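Long-range contact in uncharacterized NTF2-like protein (Burkholderia xenovorans LB400, PDB 3FGY), which is of unknown function but has an NTF2-like, SnoaL-type fold, a family whose cone-shaped scaffold often encloses a ligand-binding or catalytic pocket: residues Arg81-Gly86 with Val104-Val109. Residues are numbered along the deposited sequence; the frame is centred on the assembly and turned at random.
Sequences RVLVVG and VFAITV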
loop_
_atom_site.group_PDB
_atom_site.type_symbol
_atom_site.label_atom_id
_atom_site.label_comp_id
_atom_site.label_asym_id
_atom_site.label_seq_id
_atom_site.Cartn_x
_atom_site.Cartn_y
_atom_site.Cartn_z
ATOM N N ARG A 81 11.980 -6.062 -6.790
ATOM C CA ARG A 81 10.901 -5.215 -6.310
ATOM C C ARG A 81 11.405 -3.928 -5.667
ATOM O O ARG A 81 12.407 -3.952 -4.965
ATOM C CB ARG A 81 10.056 -6.008 -5.310
ATOM C CG ARG A 81 9.516 -7.322 -5.879
ATOM C CD ARG A 81 8.251 -7.091 -6.670
ATOM N NE ARG A 81 7.048 -7.046 -5.825
ATOM C CZ ARG A 81 5.911 -6.436 -6.175
ATOM N NH1 ARG A 81 5.795 -5.775 -7.314
ATOM N NH2 ARG A 81 4.880 -6.463 -5.358
ATOM N N VAL A 82 10.716 -2.823 -5.948
ATOM C CA VAL A 82 10.930 -1.550 -5.289
ATOM C C VAL A 82 9.547 -1.065 -4.868
ATOM O O VAL A 82 8.672 -0.876 -5.701
ATOM C CB VAL A 82 11.594 -0.509 -6.237
ATOM C CG1 VAL A 82 11.854 0.768 -5.509
ATOM C CG2 VAL A 82 12.909 -1.051 -6.781
ATOM N N LEU A 83 9.329 -0.963 -3.564
ATOM C CA LEU A 83 8.107 -0.389 -3.057
ATOM C C LEU A 83 8.407 1.032 -2.631
ATOM O O LEU A 83 9.361 1.289 -1.880
ATOM C CB LEU A 83 7.555 -1.238 -1.924
ATOM C CG LEU A 83 6.601 -2.330 -2.408
ATOM C CD1 LEU A 83 7.228 -3.317 -3.408
ATOM C CD2 LEU A 83 5.963 -3.038 -1.184
ATOM N N VAL A 84 7.618 1.966 -3.148
ATOM C CA VAL A 84 7.774 3.379 -2.886
ATOM C C VAL A 84 6.646 3.800 -1.941
ATOM O O VAL A 84 5.466 3.624 -2.271
ATOM C CB VAL A 84 7.744 4.216 -4.188
ATOM C CG1 VAL A 84 8.097 5.657 -3.869
ATOM C CG2 VAL A 84 8.738 3.642 -5.235
ATOM N N VAL A 85 7.010 4.346 -0.784
ATOM C CA VAL A 85 6.079 4.683 0.279
ATOM C C VAL A 85 6.038 6.197 0.431
ATOM O O VAL A 85 7.064 6.823 0.632
ATOM C CB VAL A 85 6.507 4.052 1.626
ATOM C CG1 VAL A 85 5.449 4.310 2.698
ATOM C CG2 VAL A 85 6.731 2.520 1.416
ATOM N N GLY A 86 4.854 6.784 0.291
ATOM C CA GLY A 86 4.784 8.235 0.327
ATOM C C GLY A 86 3.454 8.794 0.757
ATOM O O GLY A 86 2.562 8.064 1.182
ATOM N N VAL A 104 1.294 3.542 -1.341
ATOM C CA VAL A 104 2.427 2.723 -1.743
ATOM C C VAL A 104 2.319 2.415 -3.237
ATOM O O VAL A 104 1.263 2.038 -3.742
ATOM C CB VAL A 104 2.479 1.404 -0.938
ATOM C CG1 VAL A 104 3.562 0.429 -1.507
ATOM C CG2 VAL A 104 2.706 1.698 0.560
ATOM N N PHE A 105 3.448 2.561 -3.944
ATOM C CA PHE A 105 3.561 2.085 -5.322
ATOM C C PHE A 105 4.472 0.866 -5.274
ATOM O O PHE A 105 5.618 0.963 -4.850
ATOM C CB PHE A 105 4.174 3.137 -6.254
ATOM C CG PHE A 105 3.224 4.216 -6.678
ATOM C CD1 PHE A 105 2.202 4.663 -5.830
ATOM C CD2 PHE A 105 3.337 4.785 -7.928
ATOM C CE1 PHE A 105 1.337 5.683 -6.216
ATOM C CE2 PHE A 105 2.473 5.808 -8.317
ATOM C CZ PHE A 105 1.487 6.259 -7.461
ATOM N N ALA A 106 3.950 -0.282 -5.648
ATOM C CA ALA A 106 4.708 -1.538 -5.643
ATOM C C ALA A 106 5.137 -1.770 -7.074
ATOM O O ALA A 106 4.302 -1.950 -7.978
ATOM C CB ALA A 106 3.860 -2.703 -5.139
ATOM N N ILE A 107 6.444 -1.726 -7.265
ATOM C CA ILE A 107 7.043 -1.729 -8.595
ATOM C C ILE A 107 7.921 -2.967 -8.781
ATOM O O ILE A 107 8.624 -3.386 -7.857
ATOM C CB ILE A 107 7.826 -0.423 -8.863
ATOM C CG1 ILE A 107 6.901 0.788 -8.671
ATOM C CG2 ILE A 107 8.425 -0.431 -10.254
ATOM C CD1 ILE A 107 7.563 2.106 -8.816
ATOM N N THR A 108 7.860 -3.537 -9.983
ATOM C CA THR A 108 8.752 -4.609 -10.415
ATOM C C THR A 108 9.604 -4.064 -11.555
ATOM O O THR A 108 9.076 -3.449 -12.493
ATOM C CB THR A 108 7.977 -5.848 -10.886
ATOM O OG1 THR A 108 7.111 -6.305 -9.843
ATOM C CG2 THR A 108 8.947 -6.974 -11.305
ATOM N N VAL A 109 10.921 -4.245 -11.429
ATOM C CA VAL A 109 11.877 -3.824 -12.439
ATOM C C VAL A 109 12.538 -5.077 -12.984
ATOM O O VAL A 109 12.996 -5.925 -12.206
ATOM C CB VAL A 109 12.974 -2.947 -11.844
ATOM C CG1 VAL A 109 14.021 -2.558 -12.936
ATOM C CG2 VAL A 109 12.364 -1.739 -11.122
HETATM O O HOH W 1 3.214 -4.500 -8.079
#
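V82 and V84 pair with I107 and F105 as the two hydrogen-bonded positions of an antiparallel hairpin, each pair closed by two N-H···O bonds, of which V84 N to F105 O is nearly straight at 173°. R81-T108, L83-A106 and V85-V104 are the non-hydrogen-bonded pairs, and their side chains share one face of the sheet. There the R81 chain, bent where CD turns back (chi2 -83°) and again at the next bond, leans over the neighbouring strand. Its NH1 donates to T108 OG1 (2.9 Å), which lies 23° out of the guanidinium plane, while a water in that plane joins NH1 (3.0 Å) to A106 O. NH2 rests on A106 CB, and NE forms a salt bridge with E74 of the second subunit. L83 CD1 lies 3.8 Å from A106 CB and also sits over one guanidinium face, offset toward its rim. V85 and V104 run side by side, their CG2 methyls 4.2 Å apart. The hairpin of strands 81-92 and 98-110 lies in the mixed NTF2-like sheet, between strands 65-78 and 113-120, and this face meets the second subunit, L83 packing on its L83 and V85 and V104 on its Y120. On the other face the V84 and I107 side chains cross, V84 CG2 4.1 Å from I107 CD1; V82 and I107 pack against V11 of helix 5-20. The F105 ring leads away from residues 81-86 and packs edge-to-face with W103; its side chain is about 4 Å (nearest atoms) from a bound unidentified ligand, consistent with a pocket.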